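Local atomic coordinates of citrinin polyketide synthase (PDB entry 5MPT), a protein that carries out C-methylation, through this methyltransferase (CMeT) domain, within the non-reducing polyketide synthase that builds the citrinin precursor in Monascus purpureus. Residues E138-C152 against V320-G332. Sequence-based numbering, arbitrary orientation.
Sequences EHKLTSLTGSKFADC and VPWVDFIFGLLEG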
loop_
_atom_site.group_PDB
_atom_site.type_symbol
_atom_site.label_atom_id
_atom_site.label_comp_id
_atom_site.label_asym_id
_atom_site.label_seq_id
_atom_site.Cartn_x
_atom_site.Cartn_y
_atom_site.Cartn_z
ATOM N N GLU A 138 12.566 1.136 1.009
ATOM C CA GLU A 138 11.860 2.136 0.218
ATOM C C GLU A 138 12.786 3.235 -0.251
ATOM O O GLU A 138 12.503 3.896 -1.258
ATOM C CB GLU A 138 10.716 2.767 0.998
ATOM C CG GLU A 138 11.100 3.400 2.313
ATOM C CD GLU A 138 10.780 2.504 3.480
ATOM O OE1 GLU A 138 11.117 1.296 3.386
ATOM O OE2 GLU A 138 10.234 3.037 4.462
ATOM N N HIS A 139 13.877 3.450 0.463
ATOM C CA HIS A 139 14.856 4.447 0.030
ATOM C C HIS A 139 15.684 3.933 -1.136
ATOM O O HIS A 139 15.972 4.684 -2.081
ATOM C CB HIS A 139 15.702 4.825 1.243
ATOM C CG HIS A 139 14.877 5.425 2.324
ATOM N ND1 HIS A 139 15.168 5.286 3.668
ATOM C CD2 HIS A 139 13.715 6.114 2.258
ATOM C CE1 HIS A 139 14.242 5.909 4.373
ATOM N NE2 HIS A 139 13.338 6.400 3.546
ATOM N N LYS A 140 16.059 2.654 -1.099
ATOM C CA LYS A 140 16.705 2.048 -2.250
ATOM C C LYS A 140 15.770 2.060 -3.454
ATOM O O LYS A 140 16.209 2.351 -4.579
ATOM C CB LYS A 140 17.131 0.617 -1.931
ATOM C CG LYS A 140 18.156 0.457 -0.827
ATOM C CD LYS A 140 18.522 -1.022 -0.680
ATOM C CE LYS A 140 19.498 -1.285 0.445
ATOM N NZ LYS A 140 19.473 -2.742 0.820
ATOM N N LEU A 141 14.489 1.732 -3.248
ATOM C CA LEU A 141 13.542 1.780 -4.352
ATOM C C LEU A 141 13.408 3.197 -4.888
ATOM O O LEU A 141 13.258 3.401 -6.099
ATOM C CB LEU A 141 12.182 1.247 -3.916
ATOM C CG LEU A 141 11.190 0.840 -5.015
ATOM C CD1 LEU A 141 11.746 -0.285 -5.860
ATOM C CD2 LEU A 141 9.895 0.447 -4.360
ATOM N N THR A 142 13.438 4.187 -3.994
ATOM C CA THR A 142 13.333 5.578 -4.418
ATOM C C THR A 142 14.454 5.943 -5.399
ATOM O O THR A 142 14.219 6.586 -6.443
ATOM C CB THR A 142 13.363 6.469 -3.174
ATOM O OG1 THR A 142 12.142 6.295 -2.440
ATOM C CG2 THR A 142 13.536 7.951 -3.544
ATOM N N SER A 143 15.666 5.466 -5.139
ATOM C CA SER A 143 16.740 5.784 -6.067
ATOM C C SER A 143 16.751 4.889 -7.306
ATOM O O SER A 143 17.208 5.334 -8.376
ATOM C CB SER A 143 18.082 5.727 -5.340
ATOM O OG SER A 143 18.254 6.918 -4.601
ATOM N N LEU A 144 16.237 3.659 -7.196
ATOM C CA LEU A 144 16.197 2.740 -8.335
ATOM C C LEU A 144 15.402 3.335 -9.491
ATOM O O LEU A 144 15.880 3.387 -10.642
ATOM C CB LEU A 144 15.605 1.394 -7.894
ATOM C CG LEU A 144 15.554 0.254 -8.926
ATOM C CD1 LEU A 144 15.296 -1.089 -8.244
ATOM C CD2 LEU A 144 14.465 0.448 -9.950
ATOM N N THR A 145 14.197 3.824 -9.212
ATOM C CA THR A 145 13.468 4.519 -10.271
ATOM C C THR A 145 13.906 5.969 -10.361
ATOM O O THR A 145 13.999 6.519 -11.460
ATOM C CB THR A 145 11.950 4.453 -10.042
ATOM O OG1 THR A 145 11.629 5.023 -8.772
ATOM C CG2 THR A 145 11.446 3.016 -10.073
ATOM N N GLY A 146 14.195 6.586 -9.212
ATOM C CA GLY A 146 14.509 8.009 -9.173
ATOM C C GLY A 146 15.715 8.390 -10.009
ATOM O O GLY A 146 15.728 9.451 -10.632
ATOM N N SER A 147 16.757 7.545 -10.009
ATOM C CA SER A 147 17.948 7.803 -10.809
ATOM C C SER A 147 17.681 7.650 -12.294
ATOM O O SER A 147 18.497 8.102 -13.097
ATOM C CB SER A 147 19.073 6.852 -10.410
ATOM O OG SER A 147 18.730 5.523 -10.773
ATOM N N LYS A 148 16.581 7.003 -12.680
ATOM C CA LYS A 148 16.213 6.849 -14.078
ATOM C C LYS A 148 14.925 7.604 -14.390
ATOM O O LYS A 148 14.172 7.225 -15.291
ATOM C CB LYS A 148 16.056 5.371 -14.449
ATOM C CG LYS A 148 17.219 4.466 -14.064
ATOM C CD LYS A 148 18.312 4.376 -15.106
ATOM C CE LYS A 148 19.372 3.353 -14.682
ATOM N NZ LYS A 148 20.037 3.696 -13.374
ATOM N N PHE A 149 14.669 8.687 -13.660
ATOM C CA PHE A 149 13.360 9.330 -13.708
ATOM C C PHE A 149 13.106 9.997 -15.049
ATOM O O PHE A 149 12.008 9.884 -15.602
ATOM C CB PHE A 149 13.230 10.350 -12.580
ATOM C CG PHE A 149 11.833 10.835 -12.380
ATOM C CD1 PHE A 149 10.902 10.017 -11.778
ATOM C CD2 PHE A 149 11.448 12.099 -12.766
ATOM C CE1 PHE A 149 9.610 10.430 -11.597
ATOM C CE2 PHE A 149 10.145 12.527 -12.586
ATOM C CZ PHE A 149 9.232 11.685 -11.966
ATOM N N ALA A 150 14.096 10.712 -15.587
ATOM C CA ALA A 150 13.920 11.323 -16.899
ATOM C C ALA A 150 13.683 10.253 -17.955
ATOM O O ALA A 150 12.783 10.384 -18.805
ATOM C CB ALA A 150 15.136 12.197 -17.239
ATOM N N ASP A 151 14.457 9.166 -17.911
ATOM C CA ASP A 151 14.232 8.090 -18.875
ATOM C C ASP A 151 12.828 7.502 -18.756
ATOM O O ASP A 151 12.205 7.178 -19.779
ATOM C CB ASP A 151 15.290 7.001 -18.715
ATOM C CG ASP A 151 16.606 7.390 -19.322
ATOM O OD1 ASP A 151 16.660 8.499 -19.900
ATOM O OD2 ASP A 151 17.564 6.594 -19.240
ATOM N N CYS A 152 12.311 7.337 -17.526
ATOM C CA CYS A 152 10.973 6.767 -17.347
ATOM C C CYS A 152 9.888 7.696 -17.871
ATOM O O CYS A 152 9.002 7.264 -18.612
ATOM C CB CYS A 152 10.700 6.437 -15.867
ATOM S SG CYS A 152 11.589 5.017 -15.288
ATOM N N VAL A 320 2.107 9.718 0.738
ATOM C CA VAL A 320 3.489 9.816 1.203
ATOM C C VAL A 320 4.313 10.118 -0.042
ATOM O O VAL A 320 4.150 9.414 -1.054
ATOM C CB VAL A 320 3.954 8.515 1.860
ATOM C CG1 VAL A 320 5.461 8.532 2.120
ATOM C CG2 VAL A 320 3.209 8.320 3.179
ATOM N N PRO A 321 5.195 11.127 -0.042
ATOM C CA PRO A 321 5.821 11.497 -1.331
ATOM C C PRO A 321 6.592 10.366 -2.005
ATOM O O PRO A 321 6.433 10.190 -3.226
ATOM C CB PRO A 321 6.708 12.691 -0.952
ATOM C CG PRO A 321 5.987 13.320 0.163
ATOM C CD PRO A 321 5.409 12.189 0.957
ATOM N N TRP A 322 7.421 9.596 -1.281
ATOM C CA TRP A 322 8.185 8.561 -1.977
ATOM C C TRP A 322 7.285 7.506 -2.604
ATOM O O TRP A 322 7.651 6.924 -3.632
ATOM C CB TRP A 322 9.212 7.889 -1.075
ATOM C CG TRP A 322 8.697 6.939 0.026
ATOM C CD1 TRP A 322 8.544 7.226 1.346
ATOM C CD2 TRP A 322 8.265 5.569 -0.138
ATOM N NE1 TRP A 322 8.055 6.128 2.013
ATOM C CE2 TRP A 322 7.880 5.103 1.125
ATOM C CE3 TRP A 322 8.186 4.698 -1.225
ATOM C CZ2 TRP A 322 7.438 3.821 1.325
ATOM C CZ3 TRP A 322 7.744 3.439 -1.024
ATOM C CH2 TRP A 322 7.375 2.997 0.239
ATOM N N VAL A 323 6.122 7.239 -2.009
ATOM C CA VAL A 323 5.188 6.279 -2.595
ATOM C C VAL A 323 4.657 6.797 -3.929
ATOM O O VAL A 323 4.684 6.096 -4.953
ATOM C CB VAL A 323 4.041 5.986 -1.608
ATOM C CG1 VAL A 323 3.008 5.043 -2.222
ATOM C CG2 VAL A 323 4.610 5.431 -0.287
ATOM N N ASP A 324 4.125 8.019 -3.934
ATOM C CA ASP A 324 3.715 8.628 -5.198
ATOM C C ASP A 324 4.860 8.682 -6.199
ATOM O O ASP A 324 4.670 8.438 -7.391
ATOM C CB ASP A 324 3.174 10.031 -4.960
ATOM C CG ASP A 324 1.743 10.011 -4.503
ATOM O OD1 ASP A 324 0.965 9.297 -5.159
ATOM O OD2 ASP A 324 1.404 10.699 -3.516
ATOM N N PHE A 325 6.051 9.046 -5.744
ATOM C CA PHE A 325 7.169 9.269 -6.657
ATOM C C PHE A 325 7.514 8.005 -7.428
ATOM O O PHE A 325 7.859 8.061 -8.615
ATOM C CB PHE A 325 8.371 9.744 -5.858
ATOM C CG PHE A 325 9.603 9.994 -6.680
ATOM C CD1 PHE A 325 9.607 10.937 -7.695
ATOM C CD2 PHE A 325 10.775 9.287 -6.443
ATOM C CE1 PHE A 325 10.748 11.167 -8.432
ATOM C CE2 PHE A 325 11.923 9.527 -7.179
ATOM C CZ PHE A 325 11.887 10.443 -8.200
ATOM N N ILE A 326 7.424 6.854 -6.768
ATOM C CA ILE A 326 7.750 5.574 -7.388
ATOM C C ILE A 326 6.550 4.990 -8.094
ATOM O O ILE A 326 6.614 4.657 -9.274
ATOM C CB ILE A 326 8.238 4.565 -6.346
ATOM C CG1 ILE A 326 9.481 5.112 -5.655
ATOM C CG2 ILE A 326 8.489 3.196 -6.996
ATOM C CD1 ILE A 326 9.912 4.347 -4.429
ATOM N N PHE A 327 5.484 4.753 -7.338
ATOM C CA PHE A 327 4.348 4.053 -7.903
ATOM C C PHE A 327 3.601 4.895 -8.908
ATOM O O PHE A 327 2.945 4.338 -9.799
ATOM C CB PHE A 327 3.426 3.589 -6.779
ATOM C CG PHE A 327 3.993 2.450 -5.986
ATOM C CD1 PHE A 327 4.799 2.675 -4.891
ATOM C CD2 PHE A 327 3.681 1.141 -6.324
ATOM C CE1 PHE A 327 5.337 1.619 -4.164
ATOM C CE2 PHE A 327 4.190 0.076 -5.580
ATOM C CZ PHE A 327 5.013 0.312 -4.514
ATOM N N GLY A 328 3.740 6.218 -8.840
ATOM C CA GLY A 328 3.078 7.045 -9.809
ATOM C C GLY A 328 3.576 6.831 -11.219
ATOM O O GLY A 328 2.894 7.236 -12.165
ATOM N N LEU A 329 4.717 6.159 -11.382
ATOM C CA LEU A 329 5.238 5.796 -12.692
ATOM C C LEU A 329 4.508 4.615 -13.314
ATOM O O LEU A 329 4.768 4.313 -14.492
ATOM C CB LEU A 329 6.711 5.410 -12.606
ATOM C CG LEU A 329 7.746 6.478 -12.285
ATOM C CD1 LEU A 329 9.070 5.812 -12.044
ATOM C CD2 LEU A 329 7.835 7.448 -13.451
ATOM N N LEU A 330 3.629 3.949 -12.566
ATOM C CA LEU A 330 3.068 2.667 -12.963
ATOM C C LEU A 330 1.603 2.834 -13.330
ATOM O O LEU A 330 0.833 3.458 -12.586
ATOM C CB LEU A 330 3.213 1.650 -11.834
ATOM C CG LEU A 330 4.649 1.532 -11.324
ATOM C CD1 LEU A 330 4.719 0.639 -10.098
ATOM C CD2 LEU A 330 5.582 1.009 -12.418
ATOM N N GLU A 331 1.218 2.226 -14.460
ATOM C CA GLU A 331 -0.165 2.297 -14.922
ATOM C C GLU A 331 -1.148 1.859 -13.846
ATOM O O GLU A 331 -2.269 2.380 -13.786
ATOM C CB GLU A 331 -0.338 1.433 -16.177
ATOM C CG GLU A 331 0.425 1.870 -17.411
ATOM C CD GLU A 331 -0.172 1.298 -18.681
ATOM O OE1 GLU A 331 -1.356 0.902 -18.645
ATOM O OE2 GLU A 331 0.528 1.234 -19.712
ATOM N N GLY A 332 -0.748 0.924 -12.984
ATOM C CA GLY A 332 -1.609 0.387 -11.932
ATOM C C GLY A 332 -1.989 1.375 -10.855
ATOM O O GLY A 332 -2.879 1.075 -10.059
HETATM O O HOH W 1 10.608 7.390 -9.335
#
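Glu138 lays its CB over one face of the Trp322 indole, 3.4 Å from the centroid of the six-membered ring and 11° off its normal, which makes this a CH-pi contact. With CG between the backbone N and the carbonyl carbon (chi1 56°), the chain bends along the indole, and its carboxylate bonds to Ser180 and Tyr40; the Tyr40 hydroxyl also takes Trp322 NE1, so one tyrosine ties acid and indole together. Next, Leu141 CG meets Ile326 CD1 at 3.8 Å. The same methyl lies 3.6 Å from Thr142 OG1, a hydroxyl turned back on its own helix: it donates to Glu138 O (2.7 Å), reaching that carbonyl from the face opposite to Thr142 N. Thr145 sets CB against Leu329 CD1, while its OG1 and Phe325 O are bridged by a water that donates to the carbonyl. At Gly146 the bare CA approaches Phe325 CE2 to 3.6 Å. The Phe149 and Phe325 rings lie nearly parallel, planes 24° apart, but slid so far that they barely overlap; Phe325 CE1 sits over one face of Phe149, toward its rim. Cys152 CB and Phe149 CE1 both touch Leu329 CD2, each at 3.9 Å. Helix 86-98 borders this end through Ile92 and Phe88. The contact packs helices 136-146 and 149-154 onto the segment following strand 309-316, the side chain of Leu141 about 7 Å from that of active-site Tyr177. Apolar packing thus carries the joint: the water links polar atoms across it, and Thr142 OG1 is satisfied within its own helix.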